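Local coordinates for protein haloalkane dehalogenase (Mycobacterium rhodesiae, PDB 4MJ3) that probably hydrolyses haloalkanes to the corresponding alcohol and halide, as an alpha/beta-hydrolase-fold dehalogenase, at residues V48-L52 with L114-V120; E71-R75 with V295-R299; A78-V82 with H101-M105. All coordinates share one frame; numbering follows the deposited sequence.

Contact 1: V48-L52 with L114-V120; sequences VVLLL and LADVTLV
Val48 O is gripped from two sources: Thr118 N donates to it over 2.9 Å, and a water lies 2.8 Å from Val48 O while also reaching Asp116 O and Thr118 OG1. From there the backbone ladder climbs through Leu50 N to Thr118 O (2.8 Å), Val120 N to Leu50 O, nearly straight at 175°, and Leu52 N to Val120 O. A second water ties Val48 N to Ala115 O, joining the start of strand 48-52 to the turn that leads into strand 117-121. The two strands are parallel neighbours at the centre of the mixed sheet of the alpha/beta hydrolase fold, their short axes inclined by 27°.

On the face of Val49 and Leu51, which helix 66-71 covers, Val49 CG1 meets Val120 CG2 at 3.6 Å, and Leu51 lies alongside Val120, pointing the same way. On the opposite face, Leu50 packs its CB on Val117 CG1 (3.5 Å). With CG anti to its backbone N (chi1 178°), Leu50 also carries CD1 to Leu114 CD1, the two chains crossing at about a right angle. The side chains of Leu52 and Leu119 also cross at about a right angle, CD1 of Leu52 lying 3.7 Å from CD1 of Leu119, while Thr118 OG1 turns to Arg142 of strand 140-145.

Contact 2: E71-R75 with V295-R299; sequences EAGLR and VTFVR
Ala72 meets the C-terminal helix 282-300 with both its methyl and its carbonyl, at the point where helix 66-71 ends in a Schellman motif. Ala72 CB sits 3.6 Å from Val295 CG2, the closest apolar approach between the two segments. Next to it Ala72 O accepts a hydrogen bond from Arg299 NH2 at 3.0 Å, bent to 141° at the hydrogen. The oxygen lies near the guanidinium plane, at its edge. A water reinforces this link: it accepts from Arg299 NE, 2.6 Å away, and donates to Ala72 O, so the carbonyl is held both directly and through solvent by one arginine.

Leu74 carries the apolar part farther along the helix. Its CG lies anti to the carbonyl carbon (chi1 -54°), and its two methyls divide their partners: CD1 goes to Val295 CG2, whereas CD2 comes to 4.1 Å from Val298 CG1, where the Leu74 and Val298 side chains pass each other in opposite directions. Leu74 also rests on Val49 and Leu69, and Val295 on Leu69, which places this contact against the same layer of the alpha/beta hydrolase fold as helix 66-71. Val298 reaches Arg142 of strand 140-145.

Gly73 shapes the turn between these partners. Its positive phi of 91° reverses the chain after the last helical turn, and bonds back into that turn hold the reversal, so that Ala72 before the turn and Leu74 after it both direct their side chains to helix 282-300. The carboxylate of Glu71 is not in contact with Arg299, but may contribute favourable electrostatics at long range. Arg299 itself runs extended from CG to NE, one turn beyond Val295, and Val295 CG1 lies 3.7 Å above one face of its guanidinium, offset toward the rim.

Contact 3: A78-V82 with H101-M105; sequences AIDLV and HVDWM
This is a buried, largely apolar packing of a helix against the segment that leaves the end of a sheet strand, with one water at its polar side. Strand 75-79 runs on as a loop through residues 80-82, and helix 98-112 lies across it before the chain returns in the parallel strand 117-121, a beta-alpha-beta crossover of the alpha/beta hydrolase fold.

Val82 faces Trp104. Its CB is 3.5 Å from Trp104 CE3, and its CG1 stands over the six-membered ring as a CH-pi contact, 3.9 Å from the centroid and 19° off the ring normal. CG2 covers the same indole toward CD2, so the isopropyl group lies along the CE3 side of the indole. The indole is fixed at its far end by Trp104 NE1, which bonds to Ser28 O.

Met105, a selenomethionine, starts with CG anti to its backbone N (chi1 179°) and then bends at chi2 and chi3, which brings CE back between Ile79 and Leu81. CE touches Ile79 CG2 at 3.7 Å and presses on Leu81 CD2 at 3.5 Å, a tight carbon pair. SE lies against both Ile79 CG2 and CD1. Leu132 of helix 124-135 adds a further neighbour of Met105.

The His101 ring, stacked with Phe212, turns an edge to the loop. A water in the ring plane lies 2.8 Å from His101 ND1 and accepts from Val82 N at 3.0 Å. In the same plane His101 CE1 approaches Val82 O to 3.2 Å. Val82 O is buried without a hydrogen-bonding partner, so the polarised C-H at CE1 may give it weak electrostatic compensation, whereas Val82 N is satisfied through the water.

How the contacts relate
Strand 48-52 of contact 1 lies between strand 117-121, its partner in contact 1, and strand 75-79, whose ends belong to contacts 2 and 3. Contact 2, centred about 12 Å from contact 1, meets it where Val49 N and Arg75 O lie 2.8 Å apart, a probable hydrogen bond. Contact 3, about 13 Å from the centre of contact 1, joins it through Leu50 and Leu52, whose methyls touch Ile79 and Met105. Contacts 2 and 3 are about 24 Å apart and connected by strand 75-79. Contact 3 adjoins the loop after strand 48-52: Leu81 N is hydrogen-bonded to His53 NE2. In relatives, this loop and the turn after strand 117-121 border the active site.

Contact 1: V48-L52 with L114-V120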
loop_
_atom_site.group_PDB
_atom_site.type_symbol
_atom_site.label_atom_id
_atom_site.label_comp_id
_atom_site.label_asym_id
_atom_site.label_seq_id
_atom_site.Cartn_x
_atom_site.Cartn_y
_atom_site.Cartn_z
ATOM N N VAL A 48 1.508 17.087 0.606
ATOM C CA VAL A 48 2.029 15.734 0.673
ATOM C C VAL A 48 1.032 14.757 0.075
ATOM O O VAL A 48 -0.137 14.736 0.469
ATOM C CB VAL A 48 2.327 15.321 2.124
ATOM C CG1 VAL A 48 2.664 13.831 2.213
ATOM C CG2 VAL A 48 3.444 16.170 2.713
ATOM N N VAL A 49 1.525 13.908 -0.822
ATOM C CA VAL A 49 0.772 12.757 -1.309
ATOM C C VAL A 49 1.525 11.523 -0.827
ATOM O O VAL A 49 2.675 11.306 -1.220
ATOM C CB VAL A 49 0.683 12.762 -2.831
ATOM C CG1 VAL A 49 -0.110 11.557 -3.327
ATOM C CG2 VAL A 49 0.077 14.080 -3.310
ATOM N N LEU A 50 0.891 10.750 0.034
ATOM C CA LEU A 50 1.516 9.560 0.617
ATOM C C LEU A 50 1.070 8.339 -0.141
ATOM O O LEU A 50 -0.127 8.028 -0.184
ATOM C CB LEU A 50 1.148 9.437 2.096
ATOM C CG LEU A 50 1.703 8.212 2.811
ATOM C CD1 LEU A 50 3.220 8.202 2.825
ATOM C CD2 LEU A 50 1.153 8.215 4.223
ATOM N N LEU A 51 2.037 7.627 -0.721
ATOM C CA LEU A 51 1.783 6.510 -1.613
ATOM C C LEU A 51 2.125 5.203 -0.922
ATOM O O LEU A 51 3.292 4.935 -0.652
ATOM C CB LEU A 51 2.649 6.647 -2.872
ATOM C CG LEU A 51 2.527 7.975 -3.629
ATOM C CD1 LEU A 51 3.662 8.140 -4.626
ATOM C CD2 LEU A 51 1.187 8.078 -4.322
ATOM N N LEU A 52 1.106 4.408 -0.613
ATOM C CA LEU A 52 1.319 3.160 0.111
ATOM C C LEU A 52 1.052 1.945 -0.756
ATOM O O LEU A 52 -0.005 1.834 -1.387
ATOM C CB LEU A 52 0.455 3.109 1.379
ATOM C CG LEU A 52 0.693 4.228 2.405
ATOM C CD1 LEU A 52 -0.096 3.936 3.686
ATOM C CD2 LEU A 52 2.168 4.431 2.718
ATOM N N LEU A 114 5.077 13.980 8.546
ATOM C CA LEU A 114 4.096 14.361 7.533
ATOM C C LEU A 114 2.831 14.956 8.156
ATOM O O LEU A 114 2.391 14.504 9.217
ATOM C CB LEU A 114 3.727 13.141 6.687
ATOM C CG LEU A 114 4.875 12.420 5.984
ATOM C CD1 LEU A 114 4.361 11.217 5.229
ATOM C CD2 LEU A 114 5.604 13.365 5.041
ATOM N N ALA A 115 2.273 15.970 7.485
ATOM C CA ALA A 115 1.037 16.636 7.909
ATOM C C ALA A 115 0.085 16.820 6.732
ATOM O O ALA A 115 0.534 16.939 5.595
ATOM C CB ALA A 115 1.365 18.002 8.519
ATOM N N ASP A 116 -1.216 16.894 7.025
ATOM C CA ASP A 116 -2.237 17.240 6.036
ATOM C C ASP A 116 -2.058 16.399 4.774
ATOM O O ASP A 116 -1.968 16.901 3.653
ATOM C CB ASP A 116 -2.194 18.741 5.721
ATOM C CG ASP A 116 -2.476 19.591 6.939
ATOM O OD1 ASP A 116 -3.481 19.322 7.633
ATOM O OD2 ASP A 116 -1.689 20.516 7.224
ATOM N N VAL A 117 -2.047 15.093 4.990
ATOM C CA VAL A 117 -1.656 14.125 3.986
ATOM C C VAL A 117 -2.789 13.762 3.029
ATOM O O VAL A 117 -3.928 13.585 3.463
ATOM C CB VAL A 117 -1.180 12.837 4.707
ATOM C CG1 VAL A 117 -0.944 11.712 3.740
ATOM C CG2 VAL A 117 0.065 13.150 5.510
ATOM N N THR A 118 -2.459 13.643 1.738
ATOM C CA THR A 118 -3.342 13.006 0.757
ATOM C C THR A 118 -2.869 11.562 0.573
ATOM O O THR A 118 -1.837 11.299 -0.043
ATOM C CB THR A 118 -3.382 13.779 -0.568
ATOM O OG1 THR A 118 -3.963 15.068 -0.334
ATOM C CG2 THR A 118 -4.217 13.048 -1.622
ATOM N N LEU A 119 -3.622 10.636 1.161
ATOM C CA LEU A 119 -3.280 9.225 1.074
ATOM C C LEU A 119 -3.712 8.663 -0.266
ATOM O O LEU A 119 -4.862 8.835 -0.686
ATOM C CB LEU A 119 -3.962 8.456 2.195
ATOM C CG LEU A 119 -3.781 6.939 2.202
ATOM C CD1 LEU A 119 -2.323 6.562 2.407
ATOM C CD2 LEU A 119 -4.643 6.328 3.305
ATOM N N VAL A 120 -2.803 7.946 -0.917
ATOM C CA VAL A 120 -3.151 7.134 -2.078
ATOM C C VAL A 120 -2.766 5.700 -1.719
ATOM O O VAL A 120 -1.610 5.415 -1.396
ATOM C CB VAL A 120 -2.394 7.565 -3.319
ATOM C CG1 VAL A 120 -2.720 6.640 -4.489
ATOM C CG2 VAL A 120 -2.702 9.029 -3.641
HETATM O O HOH W 1 -2.141 16.637 0.803
HETATM O O HOH W 2 0.482 18.355 3.060
#

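Contact 2: E71-R75 with V295-R299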
loop_
_atom_site.group_PDB
_atom_site.type_symbol
_atom_site.label_atom_id
_atom_site.label_comp_id
_atom_site.label_asym_id
_atom_site.label_seq_id
_atom_site.Cartn_x
_atom_site.Cartn_y
_atom_site.Cartn_z
ATOM N N GLU A 71 5.727 16.926 -10.995
ATOM C CA GLU A 71 5.554 17.958 -12.025
ATOM C C GLU A 71 4.345 18.851 -11.714
ATOM O O GLU A 71 4.354 20.044 -12.030
ATOM C CB GLU A 71 5.412 17.318 -13.395
ATOM C CG GLU A 71 5.472 18.330 -14.545
ATOM C CD GLU A 71 4.148 18.973 -14.919
ATOM O OE1 GLU A 71 3.065 18.631 -14.379
ATOM O OE2 GLU A 71 4.221 19.848 -15.802
ATOM N N ALA A 72 3.338 18.283 -11.058
ATOM C CA ALA A 72 2.146 19.026 -10.646
ATOM C C ALA A 72 2.371 19.899 -9.419
ATOM O O ALA A 72 1.452 20.579 -8.970
ATOM C CB ALA A 72 0.986 18.062 -10.395
ATOM N N GLY A 73 3.567 19.855 -8.835
ATOM C CA GLY A 73 3.902 20.710 -7.697
ATOM C C GLY A 73 3.603 20.080 -6.345
ATOM O O GLY A 73 3.624 20.764 -5.313
ATOM N N LEU A 74 3.334 18.780 -6.343
ATOM C CA LEU A 74 3.053 18.052 -5.104
ATOM C C LEU A 74 4.326 17.395 -4.579
ATOM O O LEU A 74 5.306 17.222 -5.311
ATOM C CB LEU A 74 1.969 16.996 -5.355
ATOM C CG LEU A 74 0.688 17.576 -5.982
ATOM C CD1 LEU A 74 -0.255 16.470 -6.413
ATOM C CD2 LEU A 74 0.021 18.525 -4.997
ATOM N N ARG A 75 4.300 17.035 -3.298
ATOM C CA ARG A 75 5.390 16.304 -2.669
ATOM C C ARG A 75 4.974 14.842 -2.524
ATOM O O ARG A 75 4.062 14.517 -1.766
ATOM C CB ARG A 75 5.699 16.910 -1.306
ATOM C CG ARG A 75 6.804 16.211 -0.535
ATOM C CD ARG A 75 7.100 16.936 0.761
ATOM N NE ARG A 75 7.875 16.093 1.670
ATOM C CZ ARG A 75 7.812 16.149 2.995
ATOM N NH1 ARG A 75 6.980 16.983 3.609
ATOM N NH2 ARG A 75 8.585 15.358 3.724
ATOM N N VAL A 295 -4.033 14.269 -9.132
ATOM C CA VAL A 295 -3.751 15.692 -9.281
ATOM C C VAL A 295 -5.069 16.452 -9.437
ATOM O O VAL A 295 -5.295 17.446 -8.763
ATOM C CB VAL A 295 -2.832 15.991 -10.474
ATOM C CG1 VAL A 295 -2.732 17.492 -10.701
ATOM C CG2 VAL A 295 -1.455 15.395 -10.233
ATOM N N THR A 296 -5.940 15.954 -10.305
ATOM C CA THR A 296 -7.243 16.589 -10.543
ATOM C C THR A 296 -8.056 16.706 -9.247
ATOM O O THR A 296 -8.632 17.760 -8.953
ATOM C CB THR A 296 -8.018 15.804 -11.621
ATOM O OG1 THR A 296 -7.343 15.952 -12.871
ATOM C CG2 THR A 296 -9.468 16.289 -11.758
ATOM N N PHE A 297 -8.064 15.617 -8.478
ATOM C CA PHE A 297 -8.762 15.538 -7.186
ATOM C C PHE A 297 -8.200 16.493 -6.130
ATOM O O PHE A 297 -8.957 17.166 -5.439
ATOM C CB PHE A 297 -8.700 14.083 -6.720
ATOM C CG PHE A 297 -9.146 13.839 -5.310
ATOM C CD1 PHE A 297 -10.471 13.975 -4.941
ATOM C CD2 PHE A 297 -8.242 13.364 -4.379
ATOM C CE1 PHE A 297 -10.874 13.689 -3.642
ATOM C CE2 PHE A 297 -8.635 13.054 -3.076
ATOM C CZ PHE A 297 -9.945 13.219 -2.711
ATOM N N VAL A 298 -6.879 16.587 -6.047
ATOM C CA VAL A 298 -6.223 17.529 -5.153
ATOM C C VAL A 298 -6.589 18.953 -5.528
ATOM O O VAL A 298 -6.988 19.747 -4.670
ATOM C CB VAL A 298 -4.682 17.360 -5.142
ATOM C CG1 VAL A 298 -4.004 18.502 -4.403
ATOM C CG2 VAL A 298 -4.330 16.038 -4.485
ATOM N N ARG A 299 -6.498 19.287 -6.806
ATOM C CA ARG A 299 -6.791 20.649 -7.235
ATOM C C ARG A 299 -8.255 21.032 -7.053
ATOM O O ARG A 299 -8.562 22.206 -6.837
ATOM C CB ARG A 299 -6.372 20.849 -8.683
ATOM C CG ARG A 299 -4.865 20.624 -8.822
ATOM C CD ARG A 299 -4.255 21.017 -10.143
ATOM N NE ARG A 299 -2.808 21.102 -10.057
ATOM C CZ ARG A 299 -2.015 21.302 -11.104
ATOM N NH1 ARG A 299 -2.519 21.428 -12.328
ATOM N NH2 ARG A 299 -0.703 21.386 -10.919
HETATM O O HOH W 3 -1.446 20.288 -7.940
#

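Contact 3: A78-V82 with H101-M105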
loop_
_atom_site.group_PDB
_atom_site.type_symbol
_atom_site.label_atom_id
_atom_site.label_comp_id
_atom_site.label_asym_id
_atom_site.label_seq_id
_atom_site.Cartn_x
_atom_site.Cartn_y
_atom_site.Cartn_z
ATOM N N ALA A 78 6.657 7.940 -0.525
ATOM C CA ALA A 78 6.275 6.530 -0.637
ATOM C C ALA A 78 7.078 5.746 0.392
ATOM O O ALA A 78 8.296 5.920 0.492
ATOM C CB ALA A 78 6.566 6.001 -2.037
ATOM N N ILE A 79 6.410 4.893 1.166
ATOM C CA ILE A 79 7.087 4.212 2.267
ATOM C C ILE A 79 6.991 2.701 2.061
ATOM O O ILE A 79 5.920 2.201 1.792
ATOM C CB ILE A 79 6.423 4.593 3.616
ATOM C CG1 ILE A 79 6.480 6.106 3.840
ATOM C CG2 ILE A 79 7.081 3.839 4.772
ATOM C CD1 ILE A 79 5.750 6.583 5.073
ATOM N N ASP A 80 8.104 1.994 2.236
ATOM C CA ASP A 80 8.111 0.542 2.167
ATOM C C ASP A 80 7.693 -0.092 3.503
ATOM O O ASP A 80 8.276 0.171 4.549
ATOM C CB ASP A 80 9.497 -0.002 1.810
ATOM C CG ASP A 80 9.928 0.299 0.380
ATOM O OD1 ASP A 80 9.089 0.687 -0.488
ATOM O OD2 ASP A 80 11.150 0.164 0.125
ATOM N N LEU A 81 6.698 -0.952 3.446
ATOM C CA LEU A 81 6.259 -1.710 4.622
ATOM C C LEU A 81 7.404 -2.560 5.166
ATOM O O LEU A 81 8.225 -3.052 4.418
ATOM C CB LEU A 81 5.089 -2.611 4.248
ATOM C CG LEU A 81 3.779 -1.938 3.819
ATOM C CD1 LEU A 81 2.840 -2.936 3.166
ATOM C CD2 LEU A 81 3.118 -1.283 5.003
ATOM N N VAL A 82 7.390 -2.772 6.478
ATOM C CA VAL A 82 8.310 -3.704 7.118
ATOM C C VAL A 82 8.081 -5.053 6.445
ATOM O O VAL A 82 6.949 -5.489 6.281
ATOM C CB VAL A 82 8.060 -3.766 8.640
ATOM C CG1 VAL A 82 8.859 -4.880 9.287
ATOM C CG2 VAL A 82 8.420 -2.425 9.293
ATOM N N HIS A 101 1.847 -3.874 11.654
ATOM C CA HIS A 101 2.025 -3.079 10.433
ATOM C C HIS A 101 1.457 -1.674 10.594
ATOM O O HIS A 101 2.060 -0.691 10.142
ATOM C CB HIS A 101 1.379 -3.764 9.225
ATOM C CG HIS A 101 2.242 -4.809 8.593
ATOM N ND1 HIS A 101 3.432 -4.512 7.970
ATOM C CD2 HIS A 101 2.083 -6.144 8.480
ATOM C CE1 HIS A 101 3.954 -5.616 7.472
ATOM N NE2 HIS A 101 3.157 -6.622 7.774
ATOM N N VAL A 102 0.300 -1.595 11.228
ATOM C CA VAL A 102 -0.336 -0.320 11.533
ATOM C C VAL A 102 0.588 0.516 12.413
ATOM O O VAL A 102 0.809 1.703 12.127
ATOM C CB VAL A 102 -1.715 -0.550 12.178
ATOM C CG1 VAL A 102 -2.245 0.705 12.866
ATOM C CG2 VAL A 102 -2.692 -1.042 11.118
ATOM N N ASP A 103 1.130 -0.090 13.470
ATOM C CA ASP A 103 1.994 0.645 14.400
ATOM C C ASP A 103 3.310 1.067 13.727
ATOM O O ASP A 103 3.812 2.200 13.927
ATOM C CB ASP A 103 2.271 -0.167 15.671
ATOM C CG ASP A 103 1.031 -0.311 16.567
ATOM O OD1 ASP A 103 0.082 0.487 16.417
ATOM O OD2 ASP A 103 0.995 -1.255 17.377
ATOM N N TRP A 104 3.876 0.175 12.937
ATOM C CA TRP A 104 5.123 0.492 12.220
ATOM C C TRP A 104 4.921 1.614 11.210
ATOM O O TRP A 104 5.700 2.571 11.153
ATOM C CB TRP A 104 5.664 -0.745 11.502
ATOM C CG TRP A 104 6.249 -1.788 12.387
ATOM C CD1 TRP A 104 6.964 -1.596 13.527
ATOM C CD2 TRP A 104 6.201 -3.205 12.168
ATOM N NE1 TRP A 104 7.380 -2.816 14.030
ATOM C CE2 TRP A 104 6.934 -3.816 13.213
ATOM C CE3 TRP A 104 5.654 -4.011 11.167
ATOM C CZ2 TRP A 104 7.100 -5.203 13.299
ATOM C CZ3 TRP A 104 5.826 -5.384 11.243
ATOM C CH2 TRP A 104 6.523 -5.971 12.319
HETATM N N MSE A 105 3.844 1.547 10.439
HETATM C CA MSE A 105 3.578 2.592 9.448
HETATM C C MSE A 105 3.287 3.939 10.088
HETATM O O MSE A 105 3.773 4.978 9.608
HETATM C CB MSE A 105 2.444 2.156 8.518
HETATM C CG MSE A 105 2.080 3.194 7.464
HETATM SE SE MSE A 105 3.617 3.736 6.337
HETATM C CE MSE A 105 3.888 2.095 5.320
HETATM O O HOH W 4 4.920 -2.130 8.074
#